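Local coordinates for protein flavodoxin (Lactobacillus reuteri, PDB 5VEG) that binds flavin mononucleotide and probably serves as a low-potential electron donor to redox enzymes, in association with a bacterial microcompartment for 1,2-propanediol use, at residues M30-V36 against A78-C84; A85-G91 against Y127-V132. One frame throughout, in Å; residues are numbered along the deposited sequence.

Interaction 1. Residues M30-V36 against A78-C84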
ATOM      1  N   MET A  30      18.644   7.982   6.279  1.00 53.72           N
ATOM      2  CA  MET A  30      18.772   7.649   4.863  1.00 59.25           C
ATOM      3  C   MET A  30      17.407   7.462   4.166  1.00 44.14           C
ATOM      4  O   MET A  30      17.040   8.260   3.310  1.00 52.07           O
ATOM      5  CB  MET A  30      19.628   6.389   4.697  1.00 57.24           C
ATOM      6  CG  MET A  30      20.385   6.322   3.382  1.00 61.57           C
ATOM      7  SD  MET A  30      21.325   4.792   3.195  1.00 91.14           S
ATOM      8  CE  MET A  30      22.707   5.357   2.197  1.00 57.71           C
ATOM      9  N   LEU A  31      16.656   6.419   4.513  1.00 46.81           N
ATOM     10  CA  LEU A  31      15.471   6.051   3.745  1.00 37.20           C
ATOM     11  C   LEU A  31      14.198   6.612   4.367  1.00 35.37           C
ATOM     12  O   LEU A  31      14.024   6.595   5.589  1.00 38.14           O
ATOM     13  CB  LEU A  31      15.348   4.531   3.619  1.00 47.04           C
ATOM     14  CG  LEU A  31      16.291   3.862   2.629  1.00 41.04           C
ATOM     15  CD1 LEU A  31      16.044   2.352   2.570  1.00 42.04           C
ATOM     16  CD2 LEU A  31      16.148   4.486   1.259  1.00 38.38           C
ATOM     17  N   THR A  32      13.307   7.104   3.507  1.00 35.35           N
ATOM     18  CA  THR A  32      11.985   7.560   3.897  1.00 33.60           C
ATOM     19  C   THR A  32      10.917   6.706   3.213  1.00 33.60           C
ATOM     20  O   THR A  32      11.150   6.115   2.151  1.00 30.95           O
ATOM     21  CB  THR A  32      11.767   9.033   3.526  1.00 29.79           C
ATOM     22  OG1 THR A  32      11.884   9.175   2.107  1.00 32.19           O
ATOM     23  CG2 THR A  32      12.812   9.921   4.205  1.00 36.78           C
ATOM     24  N   ALA A  33       9.740   6.660   3.834  1.00 28.06           N
ATOM     25  CA  ALA A  33       8.595   5.943   3.301  1.00 28.01           C
ATOM     26  C   ALA A  33       7.330   6.697   3.668  1.00 29.99           C
ATOM     27  O   ALA A  33       7.249   7.337   4.718  1.00 36.78           O
ATOM     28  CB  ALA A  33       8.509   4.506   3.829  1.00 29.79           C
ATOM     29  N   HIS A  34       6.349   6.627   2.782  1.00 31.60           N
ATOM     30  CA  HIS A  34       5.012   7.129   3.056  1.00 29.70           C
ATOM     31  C   HIS A  34       4.029   5.984   2.848  1.00 27.33           C
ATOM     32  O   HIS A  34       3.984   5.395   1.764  1.00 25.72           O
ATOM     33  CB  HIS A  34       4.688   8.325   2.157  1.00 28.47           C
ATOM     34  CG  HIS A  34       3.598   9.201   2.693  1.00 34.84           C
ATOM     35  ND1 HIS A  34       3.615  10.576   2.576  1.00 30.79           N
ATOM     36  CD2 HIS A  34       2.450   8.892   3.340  1.00 31.40           C
ATOM     37  CE1 HIS A  34       2.522  11.076   3.126  1.00 33.51           C
ATOM     38  NE2 HIS A  34       1.800  10.074   3.600  1.00 35.98           N
ATOM     39  N   VAL A  35       3.270   5.651   3.895  1.00 31.98           N
ATOM     40  CA  VAL A  35       2.225   4.626   3.837  1.00 28.06           C
ATOM     41  C   VAL A  35       0.879   5.324   3.911  1.00 29.06           C
ATOM     42  O   VAL A  35       0.574   5.995   4.905  1.00 33.37           O
ATOM     43  CB  VAL A  35       2.362   3.592   4.970  1.00 25.08           C
ATOM     44  CG1 VAL A  35       1.210   2.606   4.930  1.00 28.71           C
ATOM     45  CG2 VAL A  35       3.691   2.859   4.869  1.00 27.85           C
ATOM     46  N   VAL A  36       0.069   5.182   2.872  1.00 22.22           N
ATOM     47  CA  VAL A  36      -1.298   5.677   2.935  1.00 23.60           C
ATOM     48  C   VAL A  36      -2.241   4.487   3.043  1.00 25.25           C
ATOM     49  O   VAL A  36      -1.982   3.405   2.504  1.00 27.74           O
ATOM     50  CB  VAL A  36      -1.679   6.576   1.740  1.00 31.37           C
ATOM     51  CG1 VAL A  36      -0.773   7.830   1.703  1.00 36.61           C
ATOM     52  CG2 VAL A  36      -1.601   5.811   0.440  1.00 33.81           C
ATOM     53  N   ALA A  78       8.596  10.557  -0.596  1.00 35.50           N
ATOM     54  CA  ALA A  78       9.332   9.479   0.058  1.00 31.49           C
ATOM     55  C   ALA A  78      10.056   8.601  -0.964  1.00 31.88           C
ATOM     56  O   ALA A  78       9.742   8.593  -2.157  1.00 34.68           O
ATOM     57  CB  ALA A  78       8.388   8.610   0.907  1.00 28.84           C
ATOM     58  N   ASP A  79      11.054   7.858  -0.479  1.00 30.42           N
ATOM     59  CA  ASP A  79      11.743   6.895  -1.332  1.00 27.03           C
ATOM     60  C   ASP A  79      10.906   5.633  -1.555  1.00 32.38           C
ATOM     61  O   ASP A  79      10.994   5.023  -2.621  1.00 30.37           O
ATOM     62  CB  ASP A  79      13.079   6.480  -0.724  1.00 29.92           C
ATOM     63  CG  ASP A  79      13.946   7.665  -0.325  1.00 38.18           C
ATOM     64  OD1 ASP A  79      14.180   8.548  -1.170  1.00 34.70           O
ATOM     65  OD2 ASP A  79      14.381   7.700   0.848  1.00 37.95           O
ATOM     66  N   ILE A  80      10.121   5.228  -0.555  1.00 31.57           N
ATOM     67  CA  ILE A  80       9.309   4.010  -0.587  1.00 28.26           C
ATOM     68  C   ILE A  80       7.849   4.424  -0.456  1.00 23.03           C
ATOM     69  O   ILE A  80       7.501   5.192   0.450  1.00 30.36           O
ATOM     70  CB  ILE A  80       9.713   3.037   0.538  1.00 29.35           C
ATOM     71  CG1 ILE A  80      11.140   2.524   0.311  1.00 27.33           C
ATOM     72  CG2 ILE A  80       8.702   1.852   0.664  1.00 25.36           C
ATOM     73  CD1 ILE A  80      11.728   1.739   1.501  1.00 22.76           C
ATOM     74  N   LEU A  81       7.002   3.942  -1.370  1.00 24.45           N
ATOM     75  CA  LEU A  81       5.588   4.308  -1.420  1.00 27.29           C
ATOM     76  C   LEU A  81       4.714   3.067  -1.243  1.00 26.40           C
ATOM     77  O   LEU A  81       4.901   2.076  -1.948  1.00 27.07           O
ATOM     78  CB  LEU A  81       5.255   4.989  -2.746  1.00 24.41           C
ATOM     79  CG  LEU A  81       6.271   6.062  -3.140  1.00 27.30           C
ATOM     80  CD1 LEU A  81       6.068   6.481  -4.580  1.00 26.15           C
ATOM     81  CD2 LEU A  81       6.147   7.234  -2.186  1.00 28.88           C
ATOM     82  N   VAL A  82       3.753   3.136  -0.323  1.00 28.38           N
ATOM     83  CA  VAL A  82       2.900   2.006   0.036  1.00 26.59           C
ATOM     84  C   VAL A  82       1.457   2.483   0.092  1.00 26.81           C
ATOM     85  O   VAL A  82       1.168   3.511   0.714  1.00 26.47           O
ATOM     86  CB  VAL A  82       3.307   1.371   1.383  1.00 28.93           C
ATOM     87  CG1 VAL A  82       2.332   0.227   1.773  1.00 23.60           C
ATOM     88  CG2 VAL A  82       4.733   0.853   1.313  1.00 25.15           C
ATOM     89  N   VAL A  83       0.551   1.726  -0.546  1.00 26.60           N
ATOM     90  CA  VAL A  83      -0.895   1.903  -0.395  1.00 26.28           C
ATOM     91  C   VAL A  83      -1.495   0.640   0.221  1.00 29.14           C
ATOM     92  O   VAL A  83      -1.262  -0.475  -0.265  1.00 22.35           O
ATOM     93  CB  VAL A  83      -1.579   2.220  -1.738  1.00 26.12           C
ATOM     94  CG1 VAL A  83      -3.076   2.369  -1.549  1.00 27.24           C
ATOM     95  CG2 VAL A  83      -0.994   3.513  -2.374  1.00 23.35           C
ATOM     96  N   CYS A  84      -2.278   0.817   1.280  1.00 27.84           N
ATOM     97  CA  CYS A  84      -3.019  -0.266   1.914  1.00 28.97           C
ATOM     98  C   CYS A  84      -4.495   0.103   1.854  1.00 33.72           C
ATOM     99  O   CYS A  84      -4.922   1.033   2.537  1.00 29.90           O
ATOM    100  CB  CYS A  84      -2.567  -0.486   3.360  1.00 21.73           C
ATOM    101  SG  CYS A  84      -0.796  -0.856   3.591  1.00 30.43           S
TER
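Val36, Thr32 and Asp79 lose the most surface in this pairing of two parallel strands, whose axes approach to 4.8 Å at an angle of 11°. Thr32 and Asp79 fasten its beginning. The carboxylate of Asp79 accepts a hydrogen bond from the backbone, Thr32 N to Asp79 OD2 at 2.9 Å, while Asp79 N donates to Thr32 OG1 at 3.0 Å; a weak bond of 3.2 Å also joins Thr32 OG1 to Asp79 OD2. Short polar side chains suit this partly exposed start of the pairing, because each can reach the other's main chain just before regular bonding begins with Ile80 N to Thr32 O at 3.0 Å. From there the bonds alternate in the parallel manner: His34 N to Ile80 O (3.0 Å), Val82 N to His34 O (3.1 Å), Val36 N to Val82 O (2.9 Å) and Cys84 N to Val36 O (2.9 Å). At the far end Val36 is buried, and its branched side chain, well suited to a strand, meets Val83 with 3.7 Å between the two CG2 atoms. Ala33 and Val35 project from the other face beside Ile80 and Val82. That second face is covered by helices 43-56 and 159-176, Val35 touching Ala48 and Cys52, and Ile80 and Val82 touching Leu172. On the Val36 face, His34 turns its ring to Phe75 and bonds Ser65 through NE2. Strand 60-66 flanks 31-38 and strand 113-120 flanks 80-85, placing the pair inside the 2-1-3-4-5 parallel sheet of the flavodoxin-like alpha/beta sandwich.

Interaction 2. Residues A85-G91 against Y127-V132. With FMN (flavin mononucleotide), chain D.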
ATOM      1  N   ALA A  85      -5.288  -0.613   1.053  1.00 26.22           N
ATOM      2  CA  ALA A  85      -6.658  -0.171   0.828  1.00 27.22           C
ATOM      3  C   ALA A  85      -7.596  -1.351   0.627  1.00 27.93           C
ATOM      4  O   ALA A  85      -7.216  -2.380   0.061  1.00 24.86           O
ATOM      5  CB  ALA A  85      -6.764   0.755  -0.385  1.00 24.81           C
ATOM      6  N   TYR A  86      -8.848  -1.158   1.049  1.00 26.31           N
ATOM      7  CA  TYR A  86      -9.857  -2.208   0.975  1.00 23.12           C
ATOM      8  C   TYR A  86     -10.477  -2.267  -0.418  1.00 31.34           C
ATOM      9  O   TYR A  86     -10.258  -1.399  -1.271  1.00 28.07           O
ATOM     10  CB  TYR A  86     -10.959  -1.974   2.016  1.00 26.43           C
ATOM     11  CG  TYR A  86     -11.740  -0.686   1.796  1.00 28.79           C
ATOM     12  CD1 TYR A  86     -12.816  -0.636   0.909  1.00 27.60           C
ATOM     13  CD2 TYR A  86     -11.394   0.486   2.476  1.00 30.83           C
ATOM     14  CE1 TYR A  86     -13.537   0.560   0.705  1.00 32.16           C
ATOM     15  CE2 TYR A  86     -12.098   1.678   2.277  1.00 30.24           C
ATOM     16  CZ  TYR A  86     -13.164   1.707   1.393  1.00 32.18           C
ATOM     17  OH  TYR A  86     -13.858   2.886   1.193  1.00 35.21           O
ATOM     18  N   THR A  87     -11.277  -3.310  -0.624  1.00 25.31           N
ATOM     19  CA  THR A  87     -12.130  -3.491  -1.786  1.00 27.85           C
ATOM     20  C   THR A  87     -13.575  -3.596  -1.300  1.00 32.09           C
ATOM     21  O   THR A  87     -13.846  -4.209  -0.261  1.00 29.02           O
ATOM     22  CB  THR A  87     -11.733  -4.756  -2.564  1.00 26.04           C
ATOM     23  OG1 THR A  87     -10.347  -4.682  -2.952  1.00 26.34           O
ATOM     24  CG2 THR A  87     -12.598  -4.911  -3.796  1.00 27.20           C
ATOM     25  N   TYR A  88     -14.504  -2.995  -2.043  1.00 30.67           N
ATOM     26  CA  TYR A  88     -15.904  -2.932  -1.634  1.00 35.39           C
ATOM     27  C   TYR A  88     -16.806  -3.360  -2.785  1.00 37.11           C
ATOM     28  O   TYR A  88     -16.356  -3.527  -3.919  1.00 47.21           O
ATOM     29  CB  TYR A  88     -16.283  -1.520  -1.171  1.00 35.19           C
ATOM     30  CG  TYR A  88     -17.155  -1.498   0.065  1.00 35.81           C
ATOM     31  CD1 TYR A  88     -16.751  -2.134   1.229  1.00 39.94           C
ATOM     32  CD2 TYR A  88     -18.371  -0.831   0.069  1.00 44.35           C
ATOM     33  CE1 TYR A  88     -17.538  -2.113   2.360  1.00 47.88           C
ATOM     34  CE2 TYR A  88     -19.168  -0.794   1.197  1.00 43.08           C
ATOM     35  CZ  TYR A  88     -18.748  -1.436   2.340  1.00 45.29           C
ATOM     36  OH  TYR A  88     -19.532  -1.408   3.470  1.00 54.90           O
ATOM     37  N   ASP A  89     -18.082  -3.562  -2.463  1.00 44.33           N
ATOM     38  CA  ASP A  89     -19.164  -3.743  -3.438  1.00 42.77           C
ATOM     39  C   ASP A  89     -18.713  -4.482  -4.693  1.00 42.78           C
ATOM     40  O   ASP A  89     -18.819  -3.986  -5.814  1.00 55.45           O
ATOM     41  CB  ASP A  89     -19.773  -2.400  -3.826  1.00 59.14           C
ATOM     42  CG  ASP A  89     -20.733  -1.884  -2.794  1.00 59.36           C
ATOM     43  OD1 ASP A  89     -21.813  -2.491  -2.630  1.00 77.15           O
ATOM     44  OD2 ASP A  89     -20.414  -0.859  -2.165  1.00 71.08           O
ATOM     45  N   GLU A  90     -18.178  -5.680  -4.484  1.00 45.44           N
ATOM     46  CA  GLU A  90     -17.811  -6.567  -5.582  1.00 45.72           C
ATOM     47  C   GLU A  90     -16.769  -5.917  -6.502  1.00 40.30           C
ATOM     48  O   GLU A  90     -17.001  -5.679  -7.687  1.00 42.59           O
ATOM     49  CB  GLU A  90     -19.061  -7.001  -6.360  1.00 55.74           C
ATOM     50  CG  GLU A  90     -20.145  -7.658  -5.492  1.00 66.05           C
ATOM     51  CD  GLU A  90     -20.997  -6.651  -4.709  1.00 74.49           C
ATOM     52  OE1 GLU A  90     -21.784  -5.903  -5.337  1.00 75.43           O
ATOM     53  OE2 GLU A  90     -20.873  -6.601  -3.463  1.00 67.36           O
ATOM     54  N   GLY A  91     -15.599  -5.645  -5.933  1.00 34.29           N
ATOM     55  CA  GLY A  91     -14.461  -5.180  -6.706  1.00 32.37           C
ATOM     56  C   GLY A  91     -14.271  -3.676  -6.760  1.00 34.33           C
ATOM     57  O   GLY A  91     -13.353  -3.212  -7.441  1.00 35.65           O
ATOM     58  N   TYR A 127     -13.099 -11.249  -6.901  1.00 28.96           N
ATOM     59  CA  TYR A 127     -13.063  -9.854  -6.490  1.00 29.28           C
ATOM     60  C   TYR A 127     -12.277  -9.649  -5.201  1.00 25.72           C
ATOM     61  O   TYR A 127     -12.310  -8.551  -4.631  1.00 32.12           O
ATOM     62  CB  TYR A 127     -14.490  -9.319  -6.343  1.00 30.73           C
ATOM     63  CG  TYR A 127     -15.171  -9.192  -7.688  1.00 35.08           C
ATOM     64  CD1 TYR A 127     -14.595  -8.436  -8.707  1.00 36.08           C
ATOM     65  CD2 TYR A 127     -16.357  -9.859  -7.955  1.00 36.98           C
ATOM     66  CE1 TYR A 127     -15.197  -8.330  -9.948  1.00 40.78           C
ATOM     67  CE2 TYR A 127     -16.971  -9.756  -9.191  1.00 44.66           C
ATOM     68  CZ  TYR A 127     -16.386  -8.990 -10.182  1.00 47.30           C
ATOM     69  OH  TYR A 127     -16.992  -8.897 -11.407  1.00 49.03           O
ATOM     70  N   PHE A 128     -11.587 -10.688  -4.718  1.00 26.07           N
ATOM     71  CA  PHE A 128     -10.759 -10.604  -3.522  1.00 26.08           C
ATOM     72  C   PHE A 128      -9.644  -9.573  -3.667  1.00 26.42           C
ATOM     73  O   PHE A 128      -8.731  -9.749  -4.476  1.00 25.90           O
ATOM     74  CB  PHE A 128     -10.146 -11.973  -3.206  1.00 22.91           C
ATOM     75  CG  PHE A 128      -9.302 -11.994  -1.949  1.00 23.92           C
ATOM     76  CD1 PHE A 128      -9.816 -11.524  -0.748  1.00 22.67           C
ATOM     77  CD2 PHE A 128      -8.000 -12.518  -1.975  1.00 22.57           C
ATOM     78  CE1 PHE A 128      -9.045 -11.546   0.418  1.00 27.30           C
ATOM     79  CE2 PHE A 128      -7.218 -12.562  -0.826  1.00 26.62           C
ATOM     80  CZ  PHE A 128      -7.734 -12.073   0.378  1.00 30.59           C
ATOM     81  N   ASN A 129      -9.702  -8.501  -2.886  1.00 26.06           N
ATOM     82  CA  ASN A 129      -8.619  -7.507  -2.834  1.00 27.08           C
ATOM     83  C   ASN A 129      -8.278  -6.937  -4.213  1.00 27.13           C
ATOM     84  O   ASN A 129      -7.119  -6.674  -4.517  1.00 28.92           O
ATOM     85  CB  ASN A 129      -7.361  -8.099  -2.175  1.00 24.54           C
ATOM     86  CG  ASN A 129      -7.334  -7.862  -0.683  1.00 26.97           C
ATOM     87  OD1 ASN A 129      -7.608  -6.753  -0.227  1.00 27.30           O
ATOM     88  ND2 ASN A 129      -7.026  -8.899   0.088  1.00 24.86           N
ATOM     89  N   THR A 130      -9.289  -6.741  -5.066  1.00 24.55           N
ATOM     90  CA  THR A 130      -9.015  -6.187  -6.391  1.00 25.29           C
ATOM     91  C   THR A 130      -8.385  -4.795  -6.304  1.00 29.00           C
ATOM     92  O   THR A 130      -7.681  -4.372  -7.225  1.00 22.45           O
ATOM     93  CB  THR A 130     -10.297  -6.107  -7.224  1.00 30.78           C
ATOM     94  OG1 THR A 130     -11.273  -5.333  -6.521  1.00 46.46           O
ATOM     95  CG2 THR A 130     -10.867  -7.467  -7.464  1.00 31.49           C
ATOM     96  N   THR A 131      -8.638  -4.064  -5.224  1.00 24.46           N
ATOM     97  CA  THR A 131      -8.048  -2.733  -5.114  1.00 23.87           C
ATOM     98  C   THR A 131      -6.527  -2.809  -5.057  1.00 30.51           C
ATOM     99  O   THR A 131      -5.835  -1.922  -5.579  1.00 27.91           O
ATOM    100  CB  THR A 131      -8.625  -2.023  -3.890  1.00 26.06           C
ATOM    101  OG1 THR A 131     -10.027  -1.803  -4.102  1.00 28.19           O
ATOM    102  CG2 THR A 131      -7.931  -0.678  -3.627  1.00 25.13           C
ATOM    103  N   VAL A 132      -5.994  -3.865  -4.438  1.00 23.39           N
ATOM    104  CA  VAL A 132      -4.554  -4.079  -4.418  1.00 28.08           C
ATOM    105  C   VAL A 132      -4.019  -4.211  -5.834  1.00 28.19           C
ATOM    106  O   VAL A 132      -2.997  -3.608  -6.187  1.00 28.91           O
ATOM    107  CB  VAL A 132      -4.221  -5.313  -3.556  1.00 28.92           C
ATOM    108  CG1 VAL A 132      -2.737  -5.628  -3.613  1.00 24.60           C
ATOM    109  CG2 VAL A 132      -4.679  -5.072  -2.117  1.00 20.99           C
TER
HETATM  110  N1  FMN D 201     -13.588  -7.574  -0.003  1.00 28.61           N
HETATM  111  C2  FMN D 201     -12.975  -7.955  -1.179  1.00 26.68           C
HETATM  112  O2  FMN D 201     -11.835  -8.409  -1.148  1.00 26.30           O
HETATM  113  N3  FMN D 201     -13.641  -7.843  -2.381  1.00 26.36           N
HETATM  114  C4  FMN D 201     -14.929  -7.350  -2.423  1.00 26.62           C
HETATM  115  O4  FMN D 201     -15.493  -7.255  -3.508  1.00 30.30           O
HETATM  116  C4A FMN D 201     -15.564  -6.965  -1.241  1.00 26.60           C
HETATM  117  N5  FMN D 201     -16.855  -6.465  -1.254  1.00 29.94           N
HETATM  118  C5A FMN D 201     -17.444  -6.090  -0.053  1.00 32.47           C
HETATM  119  C6  FMN D 201     -18.749  -5.586  -0.030  1.00 41.91           C
HETATM  120  C7  FMN D 201     -19.340  -5.211   1.183  1.00 36.20           C
HETATM  121  C7M FMN D 201     -20.744  -4.669   1.217  1.00 34.70           C
HETATM  122  C8  FMN D 201     -18.636  -5.349   2.373  1.00 36.61           C
HETATM  123  C8M FMN D 201     -19.276  -4.950   3.675  1.00 35.59           C
HETATM  124  C9  FMN D 201     -17.340  -5.855   2.361  1.00 28.54           C
HETATM  125  C9A FMN D 201     -16.750  -6.210   1.148  1.00 31.14           C
HETATM  126  N10 FMN D 201     -15.462  -6.697   1.153  1.00 27.14           N
HETATM  127  C10 FMN D 201     -14.878  -7.085  -0.032  1.00 28.83           C
HETATM  128  C1' FMN D 201     -14.751  -6.881   2.461  1.00 26.14           C
HETATM  129  C2' FMN D 201     -13.850  -5.757   2.955  1.00 29.21           C
HETATM  130  O2' FMN D 201     -12.898  -5.476   1.961  1.00 29.62           O
HETATM  131  C3' FMN D 201     -13.138  -6.349   4.158  1.00 31.24           C
HETATM  132  O3' FMN D 201     -14.031  -6.553   5.237  1.00 31.22           O
HETATM  133  C4' FMN D 201     -11.985  -5.490   4.636  1.00 28.19           C
HETATM  134  O4' FMN D 201     -11.336  -6.171   5.680  1.00 25.70           O
HETATM  135  C5' FMN D 201     -12.493  -4.168   5.185  1.00 29.45           C
HETATM  136  O5' FMN D 201     -11.353  -3.370   5.424  1.00 30.96           O
HETATM  137  P   FMN D 201     -11.437  -2.084   6.391  1.00 29.93           P
HETATM  138  O1P FMN D 201     -11.743  -2.571   7.790  1.00 32.54           O
HETATM  139  O2P FMN D 201     -10.065  -1.433   6.363  1.00 30.55           O
HETATM  140  O3P FMN D 201     -12.534  -1.165   5.946  1.00 29.91           O
HETATM  141  O   HOH W   1      -8.345  -4.466  -1.213  1.00 25.78           O
HETATM  142  O   HOH W   2     -10.845  -2.230  -6.892  1.00 33.93           O
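Two irregular backbones meet here: residues 85-91 leave a strand and curl into a loop, while 127-130 form a type II beta turn that leads into the helix beginning at Thr130. The two segments come close twice, with CA atoms 5.3 Å apart at Thr87 and Thr131 and 4.9 Å apart at Gly91 and Tyr127. Gly91 adopts a positive phi; a CB would be jammed against the carbonyl O of Glu90 and would clash with Tyr127 CD1, so glycine fits here. Thr87 points into the junction, its short side chain setting a hydroxyl against the helix start, Thr131 N to Thr87 OG1 at 2.9 Å. Thr131 replies with its own hydroxyl, OG1 to Tyr86 O at 2.9 Å, while its methyl CG2 packs 3.7 Å from Ala85 CB. One water links Ala85 O, Thr87 OG1 and Asn129 OD1, and another joins Gly91 O to Thr131 OG1; Asn129 ND2 hydrogen-bonds Ile153 O. Backbone groups of both segments bind FMN. Its ring is held by N3 to Tyr127 O (2.7 Å), Asn129 N to O2 (2.8 Å) and Gly91 N to O4 (2.9 Å), its ribityl chain by O2' to Thr87 O (2.7 Å). Tyr88 lays a ring face over the isoalloxazine. Two loops holding the flavin ring beyond the C-terminal ends of parallel strands are characteristic of the flavodoxin FMN site.

In the fold
From the N terminus, the chain runs along strand 31-38, through helix 43-56, strand 60-66 and helix 72-75, and returns so that interaction 1 closes a loop of 41 intervening residues. Strand 80-85 then carries straight on into the first segment of interaction 2, which closes 35 residues later, after helix 98-105 and strand 113-120, at the start of helix 130-141. The two loops therefore follow in series and neither nest nor cross. Their centres lie 22 Å apart, on opposite sides of the chain's centre: interaction 1 joins neighbouring strands within the sheet, whereas interaction 2 ties the loop after strand 80-85 to the helix start beside the flavin.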